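Local coordinates for protein neuraminidase (Influenza A virus, PDB 4K3Y) that is a neuraminidase-like surface glycoprotein of a bat influenza A virus, built as a beta propeller and of uncertain enzymatic activity, at residues T155-I160 with L173-N178; Q145-I150 with F196-Y201; V206-T211 with L222-S227; C105-Q110 with I124-I129. All coordinates share one frame; numbering follows the deposited sequence.

Interaction 1 (T155-I160 with L173-N178). With NAG (2-acetamido-2-deoxy-beta-D-glucopyranose), chain H.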
# COMPACT_ATOMS: atom_id res chain seq x y z
N THR C 155 -27.47 -0.53 11.99
CA THR C 155 -27.73 -1.95 12.23
C THR C 155 -27.46 -2.83 11.00
O THR C 155 -27.69 -2.41 9.86
CB THR C 155 -29.16 -2.22 12.81
OG1 THR C 155 -30.13 -2.16 11.76
CG2 THR C 155 -29.51 -1.21 13.91
N CYS C 156 -26.95 -4.03 11.23
CA CYS C 156 -26.66 -4.97 10.15
C CYS C 156 -27.48 -6.23 10.30
O CYS C 156 -27.63 -6.76 11.40
CB CYS C 156 -25.18 -5.33 10.12
SG CYS C 156 -24.10 -3.93 9.80
N TYR C 157 -28.01 -6.73 9.19
CA TYR C 157 -28.81 -7.95 9.21
C TYR C 157 -28.18 -9.09 8.38
O TYR C 157 -27.56 -8.86 7.33
CB TYR C 157 -30.25 -7.66 8.76
CG TYR C 157 -30.88 -6.48 9.48
CD1 TYR C 157 -30.74 -5.18 8.99
CD2 TYR C 157 -31.62 -6.67 10.64
CE1 TYR C 157 -31.32 -4.10 9.65
CE2 TYR C 157 -32.21 -5.60 11.30
CZ TYR C 157 -32.06 -4.32 10.80
OH TYR C 157 -32.64 -3.26 11.46
N THR C 158 -28.30 -10.32 8.87
CA THR C 158 -27.77 -11.48 8.16
C THR C 158 -28.62 -12.69 8.50
O THR C 158 -29.35 -12.69 9.50
CB THR C 158 -26.29 -11.75 8.51
OG1 THR C 158 -25.79 -12.83 7.70
CG2 THR C 158 -26.12 -12.10 9.99
N ILE C 159 -28.54 -13.72 7.65
CA ILE C 159 -29.30 -14.95 7.87
C ILE C 159 -28.35 -16.14 8.01
O ILE C 159 -27.40 -16.26 7.25
CB ILE C 159 -30.32 -15.18 6.74
CG1 ILE C 159 -31.26 -13.97 6.65
CG2 ILE C 159 -31.11 -16.46 6.98
CD1 ILE C 159 -31.98 -13.80 5.32
N ILE C 160 -28.59 -16.99 9.00
CA ILE C 160 -27.73 -18.15 9.25
C ILE C 160 -28.51 -19.46 9.25
O ILE C 160 -29.61 -19.53 9.80
CB ILE C 160 -26.95 -18.01 10.56
CG1 ILE C 160 -26.06 -16.76 10.50
CG2 ILE C 160 -26.11 -19.26 10.86
CD1 ILE C 160 -25.18 -16.58 11.70
N LEU C 173 -32.97 -15.10 11.46
CA LEU C 173 -32.69 -13.71 11.13
C LEU C 173 -31.90 -13.04 12.26
O LEU C 173 -32.37 -12.95 13.39
CB LEU C 173 -34.00 -12.97 10.90
CG LEU C 173 -34.09 -12.17 9.61
CD1 LEU C 173 -35.32 -11.27 9.63
CD2 LEU C 173 -32.81 -11.34 9.40
N TYR C 174 -30.69 -12.58 11.96
CA TYR C 174 -29.87 -11.91 12.98
C TYR C 174 -29.76 -10.40 12.74
O TYR C 174 -29.52 -9.95 11.61
CB TYR C 174 -28.48 -12.54 13.08
CG TYR C 174 -28.45 -13.86 13.82
CD1 TYR C 174 -28.76 -15.05 13.16
CD2 TYR C 174 -28.12 -13.93 15.17
CE1 TYR C 174 -28.75 -16.26 13.81
CE2 TYR C 174 -28.10 -15.14 15.83
CZ TYR C 174 -28.42 -16.31 15.15
OH TYR C 174 -28.41 -17.53 15.78
N ARG C 175 -29.94 -9.63 13.80
CA ARG C 175 -29.70 -8.19 13.75
C ARG C 175 -28.42 -7.90 14.54
O ARG C 175 -28.21 -8.47 15.61
CB ARG C 175 -30.90 -7.42 14.32
CG ARG C 175 -30.54 -6.30 15.30
CD ARG C 175 -31.73 -5.43 15.72
NE ARG C 175 -32.91 -6.20 16.12
CZ ARG C 175 -34.11 -6.03 15.59
NH1 ARG C 175 -34.30 -5.12 14.64
NH2 ARG C 175 -35.14 -6.78 16.00
N LEU C 176 -27.56 -7.05 13.99
CA LEU C 176 -26.28 -6.77 14.63
C LEU C 176 -25.96 -5.29 14.72
O LEU C 176 -26.10 -4.55 13.74
CB LEU C 176 -25.14 -7.46 13.88
CG LEU C 176 -25.17 -8.99 13.84
CD1 LEU C 176 -24.63 -9.44 12.51
CD2 LEU C 176 -24.35 -9.58 14.98
N VAL C 177 -25.51 -4.88 15.89
CA VAL C 177 -25.06 -3.52 16.08
C VAL C 177 -23.58 -3.52 16.45
O VAL C 177 -23.18 -4.20 17.40
CB VAL C 177 -25.90 -2.81 17.13
CG1 VAL C 177 -25.04 -1.87 17.93
CG2 VAL C 177 -27.04 -2.06 16.46
N ASN C 178 -22.77 -2.80 15.68
CA ASN C 178 -21.33 -2.67 15.96
C ASN C 178 -20.62 -4.00 16.24
O ASN C 178 -19.72 -4.06 17.08
CB ASN C 178 -21.08 -1.72 17.13
CG ASN C 178 -21.45 -0.28 16.83
OD1 ASN C 178 -21.99 0.04 15.75
ND2 ASN C 178 -21.19 0.61 17.80
C1 NAG H . -21.42 1.97 17.38
C2 NAG H . -22.17 2.62 18.54
C3 NAG H . -22.38 4.11 18.27
C4 NAG H . -21.07 4.78 17.88
C5 NAG H . -20.34 4.02 16.78
C6 NAG H . -18.94 4.58 16.54
C7 NAG H . -23.77 1.29 19.84
C8 NAG H . -25.24 1.11 20.10
N2 NAG H . -23.46 1.99 18.74
O3 NAG H . -22.93 4.74 19.41
O4 NAG H . -21.35 6.09 17.45
O5 NAG H . -20.21 2.65 17.12
O6 NAG H . -18.09 4.23 17.62
O7 NAG H . -22.92 0.81 20.59

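Interaction 2 (Q145-I150 with F196-Y201)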
# COMPACT_ATOMS: atom_id res chain seq x y z
N GLN C 145 -24.59 -16.77 4.67
CA GLN C 145 -25.31 -16.63 3.41
C GLN C 145 -24.37 -16.53 2.21
O GLN C 145 -24.83 -16.47 1.06
CB GLN C 145 -26.23 -15.42 3.45
CG GLN C 145 -25.61 -14.22 4.13
CD GLN C 145 -26.58 -13.05 4.23
OE1 GLN C 145 -26.51 -12.24 5.16
NE2 GLN C 145 -27.47 -12.94 3.26
N ALA C 146 -23.06 -16.55 2.50
CA ALA C 146 -22.03 -16.59 1.45
C ALA C 146 -22.26 -15.47 0.45
O ALA C 146 -22.24 -15.68 -0.78
CB ALA C 146 -22.02 -17.95 0.73
N SER C 147 -22.46 -14.29 1.01
CA SER C 147 -22.94 -13.14 0.30
C SER C 147 -22.85 -11.95 1.25
O SER C 147 -22.56 -12.11 2.44
CB SER C 147 -24.39 -13.35 -0.10
OG SER C 147 -24.90 -12.19 -0.75
N SER C 148 -23.09 -10.76 0.73
CA SER C 148 -23.09 -9.58 1.56
C SER C 148 -24.24 -9.62 2.56
O SER C 148 -25.36 -10.03 2.20
CB SER C 148 -23.22 -8.34 0.69
OG SER C 148 -23.14 -7.16 1.48
N CYS C 149 -23.96 -9.24 3.82
CA CYS C 149 -25.05 -8.91 4.75
C CYS C 149 -25.54 -7.50 4.42
O CYS C 149 -24.93 -6.77 3.62
CB CYS C 149 -24.57 -8.92 6.22
SG CYS C 149 -22.96 -9.60 6.60
N ILE C 150 -26.66 -7.12 5.03
CA ILE C 150 -27.22 -5.80 4.78
C ILE C 150 -27.12 -4.90 6.01
O ILE C 150 -27.58 -5.25 7.10
CB ILE C 150 -28.68 -5.88 4.32
CG1 ILE C 150 -28.82 -6.96 3.21
CG2 ILE C 150 -29.15 -4.51 3.83
CD1 ILE C 150 -28.19 -6.59 1.86
N PHE C 196 -28.09 -19.80 1.50
CA PHE C 196 -27.36 -18.74 0.78
C PHE C 196 -28.18 -17.56 0.27
O PHE C 196 -28.05 -17.20 -0.90
CB PHE C 196 -26.64 -19.33 -0.44
CG PHE C 196 -26.00 -20.64 -0.17
CD1 PHE C 196 -25.00 -20.75 0.78
CD2 PHE C 196 -26.42 -21.77 -0.85
CE1 PHE C 196 -24.40 -21.97 1.05
CE2 PHE C 196 -25.82 -23.01 -0.59
CZ PHE C 196 -24.81 -23.10 0.37
N PRO C 197 -29.03 -16.95 1.13
CA PRO C 197 -29.76 -15.81 0.56
C PRO C 197 -28.84 -14.65 0.12
O PRO C 197 -27.85 -14.35 0.81
CB PRO C 197 -30.67 -15.35 1.71
CG PRO C 197 -30.04 -15.92 2.96
CD PRO C 197 -29.37 -17.20 2.54
N THR C 198 -29.14 -14.06 -1.03
CA THR C 198 -28.49 -12.82 -1.45
C THR C 198 -29.55 -11.75 -1.38
O THR C 198 -30.72 -11.97 -1.75
CB THR C 198 -27.91 -12.87 -2.88
OG1 THR C 198 -28.76 -13.67 -3.72
CG2 THR C 198 -26.56 -13.49 -2.85
N CYS C 199 -29.16 -10.58 -0.92
CA CYS C 199 -30.16 -9.62 -0.51
C CYS C 199 -29.91 -8.23 -1.09
O CYS C 199 -28.80 -7.90 -1.50
CB CYS C 199 -30.23 -9.57 1.02
SG CYS C 199 -30.34 -11.21 1.82
N TYR C 200 -30.97 -7.42 -1.11
CA TYR C 200 -30.85 -6.00 -1.41
C TYR C 200 -31.85 -5.23 -0.56
O TYR C 200 -32.82 -5.80 -0.05
CB TYR C 200 -31.06 -5.73 -2.90
CG TYR C 200 -32.44 -6.06 -3.42
CD1 TYR C 200 -32.79 -7.36 -3.76
CD2 TYR C 200 -33.39 -5.06 -3.59
CE1 TYR C 200 -34.06 -7.65 -4.25
CE2 TYR C 200 -34.65 -5.34 -4.07
CZ TYR C 200 -34.98 -6.64 -4.39
OH TYR C 200 -36.23 -6.92 -4.87
N TYR C 201 -31.63 -3.93 -0.40
CA TYR C 201 -32.56 -3.09 0.34
C TYR C 201 -33.27 -2.12 -0.60
O TYR C 201 -32.64 -1.48 -1.45
CB TYR C 201 -31.82 -2.29 1.42
CG TYR C 201 -32.69 -1.30 2.17
CD1 TYR C 201 -33.46 -1.72 3.25
CD2 TYR C 201 -32.74 0.04 1.81
CE1 TYR C 201 -34.27 -0.84 3.94
CE2 TYR C 201 -33.55 0.94 2.50
CZ TYR C 201 -34.31 0.49 3.57
OH TYR C 201 -35.12 1.36 4.28

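Interaction 3 (V206-T211 with L222-S227)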
# COMPACT_ATOMS: atom_id res chain seq x y z
N VAL C 206 -35.69 -5.30 3.55
CA VAL C 206 -34.62 -6.12 3.01
C VAL C 206 -35.27 -7.24 2.21
O VAL C 206 -36.21 -7.88 2.69
CB VAL C 206 -33.74 -6.75 4.09
CG1 VAL C 206 -32.68 -7.64 3.45
CG2 VAL C 206 -33.09 -5.67 4.93
N LYS C 207 -34.79 -7.47 1.00
CA LYS C 207 -35.33 -8.53 0.16
C LYS C 207 -34.25 -9.56 -0.21
O LYS C 207 -33.17 -9.19 -0.67
CB LYS C 207 -36.02 -7.92 -1.06
CG LYS C 207 -37.11 -6.92 -0.71
CD LYS C 207 -37.93 -6.57 -1.94
CE LYS C 207 -38.81 -5.34 -1.74
NZ LYS C 207 -39.05 -4.64 -3.05
N CYS C 208 -34.54 -10.84 0.00
CA CYS C 208 -33.54 -11.89 -0.21
C CYS C 208 -34.03 -12.99 -1.14
O CYS C 208 -35.22 -13.32 -1.15
CB CYS C 208 -33.13 -12.49 1.13
SG CYS C 208 -32.42 -11.31 2.23
N THR C 209 -33.12 -13.55 -1.92
CA THR C 209 -33.43 -14.71 -2.75
C THR C 209 -32.63 -15.88 -2.24
O THR C 209 -31.41 -15.82 -2.20
CB THR C 209 -33.06 -14.50 -4.20
OG1 THR C 209 -33.80 -13.39 -4.72
CG2 THR C 209 -33.39 -15.74 -5.00
N GLY C 210 -33.31 -16.94 -1.82
CA GLY C 210 -32.61 -18.10 -1.31
C GLY C 210 -32.48 -19.21 -2.35
O GLY C 210 -32.93 -19.06 -3.49
N THR C 211 -31.85 -20.31 -1.93
CA THR C 211 -31.69 -21.50 -2.76
C THR C 211 -32.33 -22.70 -2.05
O THR C 211 -31.96 -23.02 -0.91
CB THR C 211 -30.19 -21.78 -3.05
OG1 THR C 211 -29.60 -20.64 -3.68
CG2 THR C 211 -30.03 -23.00 -3.97
N LEU C 222 -37.66 -13.90 0.42
CA LEU C 222 -37.91 -13.32 1.73
C LEU C 222 -37.92 -11.80 1.64
O LEU C 222 -37.19 -11.21 0.84
CB LEU C 222 -36.80 -13.73 2.70
CG LEU C 222 -37.07 -14.10 4.16
CD1 LEU C 222 -35.84 -13.84 5.01
CD2 LEU C 222 -38.29 -13.40 4.74
N GLU C 223 -38.77 -11.17 2.44
CA GLU C 223 -38.68 -9.74 2.70
C GLU C 223 -38.91 -9.50 4.19
O GLU C 223 -39.64 -10.26 4.84
CB GLU C 223 -39.65 -8.93 1.82
CG GLU C 223 -41.12 -9.06 2.18
CD GLU C 223 -42.02 -8.25 1.24
OE1 GLU C 223 -41.58 -7.94 0.11
OE2 GLU C 223 -43.17 -7.93 1.65
N PHE C 224 -38.27 -8.48 4.74
CA PHE C 224 -38.43 -8.17 6.16
C PHE C 224 -37.99 -6.74 6.49
O PHE C 224 -37.14 -6.16 5.80
CB PHE C 224 -37.67 -9.17 7.04
CG PHE C 224 -36.18 -9.17 6.82
CD1 PHE C 224 -35.61 -9.98 5.86
CD2 PHE C 224 -35.35 -8.35 7.59
CE1 PHE C 224 -34.23 -9.98 5.67
CE2 PHE C 224 -33.97 -8.34 7.41
CZ PHE C 224 -33.41 -9.15 6.45
N ASP C 225 -38.58 -6.17 7.54
CA ASP C 225 -38.19 -4.85 8.01
C ASP C 225 -37.40 -4.97 9.31
O ASP C 225 -37.13 -6.08 9.77
CB ASP C 225 -39.39 -3.90 8.15
CG ASP C 225 -40.56 -4.52 8.91
OD1 ASP C 225 -40.32 -5.16 9.96
OD2 ASP C 225 -41.71 -4.37 8.46
N GLN C 226 -37.05 -3.82 9.90
CA GLN C 226 -36.18 -3.79 11.07
C GLN C 226 -36.83 -4.38 12.32
O GLN C 226 -36.13 -4.76 13.27
CB GLN C 226 -35.66 -2.38 11.35
CG GLN C 226 -36.73 -1.30 11.42
CD GLN C 226 -36.13 0.09 11.50
OE1 GLN C 226 -34.99 0.26 11.92
NE2 GLN C 226 -36.90 1.09 11.10
N SER C 227 -38.16 -4.46 12.32
CA SER C 227 -38.90 -5.04 13.43
C SER C 227 -39.01 -6.56 13.32
O SER C 227 -39.76 -7.19 14.06
CB SER C 227 -40.28 -4.39 13.55
OG SER C 227 -40.90 -4.23 12.28

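Interaction 4 (C105-Q110 with I124-I129)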
# COMPACT_ATOMS: atom_id res chain seq x y z
N CYS C 105 -20.37 -7.27 5.75
CA CYS C 105 -21.18 -6.06 5.55
C CYS C 105 -20.44 -4.87 6.19
O CYS C 105 -19.55 -5.07 7.01
CB CYS C 105 -22.62 -6.15 6.04
SG CYS C 105 -23.04 -7.64 6.99
N HIS C 106 -20.79 -3.63 5.83
CA HIS C 106 -20.15 -2.43 6.43
C HIS C 106 -21.19 -1.38 6.82
O HIS C 106 -22.05 -1.02 6.02
CB HIS C 106 -19.12 -1.85 5.46
CG HIS C 106 -18.26 -0.78 6.06
ND1 HIS C 106 -18.73 0.47 6.36
CD2 HIS C 106 -16.95 -0.80 6.39
CE1 HIS C 106 -17.74 1.20 6.88
NE2 HIS C 106 -16.66 0.45 6.90
N ASP C 107 -21.10 -0.87 8.05
CA ASP C 107 -22.18 -0.02 8.59
C ASP C 107 -21.86 1.47 8.53
O ASP C 107 -22.67 2.30 8.94
CB ASP C 107 -22.52 -0.40 10.05
CG ASP C 107 -21.32 -0.29 10.98
OD1 ASP C 107 -20.27 0.26 10.57
OD2 ASP C 107 -21.45 -0.76 12.14
N GLY C 108 -20.68 1.82 8.02
CA GLY C 108 -20.26 3.20 7.95
C GLY C 108 -19.06 3.42 8.86
O GLY C 108 -18.22 4.30 8.62
N PHE C 109 -18.98 2.59 9.90
CA PHE C 109 -17.87 2.63 10.85
C PHE C 109 -16.86 1.54 10.54
O PHE C 109 -15.72 1.83 10.18
CB PHE C 109 -18.40 2.51 12.28
CG PHE C 109 -19.59 3.38 12.54
CD1 PHE C 109 -19.48 4.77 12.44
CD2 PHE C 109 -20.83 2.83 12.85
CE1 PHE C 109 -20.58 5.59 12.66
CE2 PHE C 109 -21.93 3.63 13.06
CZ PHE C 109 -21.80 5.02 12.97
N GLN C 110 -17.28 0.29 10.67
CA GLN C 110 -16.37 -0.82 10.40
C GLN C 110 -16.96 -1.98 9.58
O GLN C 110 -18.20 -2.10 9.42
CB GLN C 110 -15.79 -1.35 11.71
CG GLN C 110 -14.29 -1.22 11.80
CD GLN C 110 -13.85 0.09 12.40
OE1 GLN C 110 -14.61 0.73 13.12
NE2 GLN C 110 -12.63 0.49 12.09
N ILE C 124 -17.86 -13.68 14.97
CA ILE C 124 -18.16 -12.37 14.39
C ILE C 124 -17.00 -11.39 14.63
O ILE C 124 -16.57 -11.17 15.77
CB ILE C 124 -19.48 -11.78 14.93
CG1 ILE C 124 -20.61 -12.81 14.77
CG2 ILE C 124 -19.80 -10.46 14.21
CD1 ILE C 124 -21.97 -12.31 15.21
N LEU C 125 -16.48 -10.82 13.54
CA LEU C 125 -15.41 -9.83 13.66
C LEU C 125 -15.88 -8.44 13.23
O LEU C 125 -16.49 -8.27 12.17
CB LEU C 125 -14.16 -10.26 12.89
CG LEU C 125 -13.51 -11.58 13.32
CD1 LEU C 125 -14.10 -12.75 12.53
CD2 LEU C 125 -12.01 -11.53 13.17
N TYR C 126 -15.60 -7.46 14.08
CA TYR C 126 -15.94 -6.06 13.81
C TYR C 126 -14.64 -5.26 13.87
O TYR C 126 -13.98 -5.21 14.91
CB TYR C 126 -16.91 -5.58 14.86
CG TYR C 126 -17.54 -4.26 14.53
CD1 TYR C 126 -18.55 -4.18 13.59
CD2 TYR C 126 -17.12 -3.09 15.16
CE1 TYR C 126 -19.15 -2.97 13.29
CE2 TYR C 126 -17.70 -1.86 14.86
CZ TYR C 126 -18.72 -1.81 13.92
OH TYR C 126 -19.31 -0.59 13.61
N GLY C 127 -14.27 -4.61 12.76
CA GLY C 127 -12.87 -4.27 12.56
C GLY C 127 -12.20 -5.62 12.43
O GLY C 127 -12.73 -6.51 11.73
N GLY C 128 -11.08 -5.81 13.10
CA GLY C 128 -10.51 -7.14 13.16
C GLY C 128 -10.80 -7.81 14.49
O GLY C 128 -10.21 -8.84 14.81
N ILE C 129 -11.71 -7.21 15.25
CA ILE C 129 -11.98 -7.60 16.63
C ILE C 129 -13.15 -8.59 16.73
O ILE C 129 -14.24 -8.32 16.23
CB ILE C 129 -12.36 -6.36 17.48
CG1 ILE C 129 -11.33 -5.24 17.31
CG2 ILE C 129 -12.54 -6.74 18.94
CD1 ILE C 129 -9.96 -5.60 17.79

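Interaction 1 (T155-I160 with L173-N178)
The Tyr157 ring and the Arg175 side chain lie side by side, pointing the same way. Arg175 NH1 stands at the edge of the ring, in its plane and 4.0 Å from Tyr157 CE2, while the guanidinium and ring planes are 73° apart. The aliphatic Arg175 CB touches Tyr157 CE2 at 3.8 Å. Beyond the pair, the guanidinium makes a cation-pi contact with Phe228 and NE bonds Ala182 O; NH1 comes very close to Gln226 O, a bond whose length is doubtful. The Tyr174 ring has Thr158 O near its plane at the edge and meets the ring of Trp184, and the branched Ile160 crosses it at about a right angle, CB 4.1 Å from Tyr174 CE1.

These side chains project from two antiparallel strands. Cys156 and Leu176 form one hydrogen-bonded pair, with Cys156 N 2.7 Å from Leu176 O; Thr158 and Tyr174 form the next, with Tyr174 N 2.8 Å from Thr158 O. Thr158 OG1 lies anti to the backbone N (chi1 -175°) and bonds Gln145 OE1, which leaves the methyl CG2 to meet Leu176 CD1 at 4.0 Å. On the opposite face Thr155 OG1 bonds Tyr157 OH, 2.8 Å away.

At the strand's end Asn178 ND2 carries an N-linked sugar, whose acetyl methyl C8 rests 3.7 Å from Val177 CG1. Chemically, this hairpin of a propeller blade joins buried apolar packing to polar tips: the hydroxyls of Thr155, Thr158 and Tyr157 and NE of Arg175 all find partners.

Interaction 2 (Q145-I150 with F196-Y201)
Gln145 supplies the polar link to the strand that includes Pro197. Its NE2 donates to Pro197 O at 2.9 Å with a fairly straight N-H...O angle of 159°. The acceptor lies in the Gln145 amide plane, yet the donor stands 44° above the carbonyl plane. The side chain is extended beyond CG, which carries the amide as far as Pro197 O. A long, flat amide suits the place because its two ends face different partners: OE1 turns to the hydroxyl of Thr158. A weaker polar touch is the CA-H...O contact from Phe196 CA to Gln145 O, 3.4 Å.

Apolar contacts fill in around this bond. Gln145 CB rests 3.7 Å from Pro197 CD, and Ala146 CB lies 4.1 Å from CD1 of the Phe196 ring, approaching it obliquely. At the other end Ile150 points toward the strand: CG1 is 3.7 Å from Cys199 CB, while its other branch, CG2, reaches Tyr201 CB at 4.2 Å. The beta-branched isoleucine thus spans two residues on one side of the strand. Ser147 CB meets the methyl CG2 of Thr198 at 3.5 Å.

Further bonds hold the loop from outside, Ala146 O accepting from Arg318 NH1 and Gln265 NE2. The arrangement is that of a junction between adjacent blades of a beta propeller: residues 145-150 lead into the first strand of one four-stranded sheet and pack near the centre of the chain against the first strand of the next.

Interaction 3 (V206-T211 with L222-S227)
Val206 and Phe224 lie side by side and point the same way, off the same side of the sheet. Val206 CB lies over one face of the phenyl ring in a CH-pi contact, 3.7 Å from the centroid of the Phe224 ring, 22° off the normal and displaced toward the rim. Both methyls of Val206 sit beyond the rim, CG1 near CZ and CE1 and CG2 near CE2. A chi1 of 62° sets Phe224 CG between the backbone N and the carbonyl carbon, and the ring beyond it lies against Val206. Cys208 meets the same ring differently, its SG at the edge, 4.1 Å from Phe224 CE1. That sulfur is bound to Cys199, so the ring borders a disulfide.

These residues belong to an antiparallel hairpin, the second and third strands of a four-stranded propeller blade. Val206 with Phe224 and Cys208 with Leu222 are its hydrogen-bonded pairs, for example Cys208 N to Leu222 O at 2.8 Å. Leu222 CB packs 4.2 Å from Cys208 CB, and both Leu222 and Cys208 touch Ile159 of the preceding blade, so apolar residues suit this buried seam between blades.

The reverse face is partly exposed and suits charged residues. Lys207 and Glu223 run side by side in extended chains, touching through Lys207 CG and Glu223 CB at 4.1 Å. Their charged ends remain apart, Lys207 NZ being 5.2 Å from Glu223 OE1, and Glu223 OE2 has a long, weak ion pair with Lys233.

Interaction 4 (C105-Q110 with I124-I129)
Tyr126 and Asp107 reach toward each other tip to tip, and a hydrogen bond joins them: Tyr126 OH donates to Asp107 OD2 at 2.6 Å. The acceptor uses its syn lone pair, on the side of its other oxygen, and lies in the plane of the phenol ring at its edge. The carboxylate is turned 71° against that ring. Tyrosine fits here because its rigid ring carries a hydroxyl across to the neighbouring loop; CG, anti to the backbone N (chi1 -168°), is the point from which the ring extends toward Asp107.

The second carboxylate oxygen works within its own loop. Asp107 OD1 accepts from Phe109 N at 2.7 Å and from Gln110 N at 3.0 Å, the first on the anti side and the second on the syn side, both tilted out of the carboxylate plane. Aspartate is short enough to bond its own backbone while offering OD2 outward, and the loop that presents the carboxylate to Tyr126 is thereby fixed by the same group.

Packing completes the contact. Gln110 CB lies over one face of the Tyr126 ring, 3.8 Å from its centroid and 18° off the normal, a CH-pi contact offset toward the rim. Beyond it Gln110 CG approaches Gly127 CA at 3.4 Å. Gly127 has positive phi, which glycine adopts readily. Tyr126 also packs on Asn178 of its own chain and on Arg329 of a neighbouring subunit.

Two turn motifs meet here at one end of a propeller blade: an Asx turn at Asp107, after the first strand, and the type II' beta turn from Tyr126 to Ile129, which closes the tight hairpin between the third and fourth strands.

The four contacts fall in three successive blades of the propeller. Interaction 2 lies nearest the middle, its centre about 5 Å from that of the chain, and disulfides tie it to both sides: Cys149 to Cys105 of interaction 4 and Cys199 to Cys208 of interaction 3. It also meets interaction 1, where Tyr157 N is 2.6 Å from Ile150 O. Interaction 1 touches interaction 3 through Leu173 and Phe224, and interaction 4 through Leu176 and Ile124. Interactions 3 and 4 remain apart, with nearest atoms about 10 Å from each other. The calcium ion is about 10 Å from the side chain of Phe196, while interactions 1 and 4 border glycan.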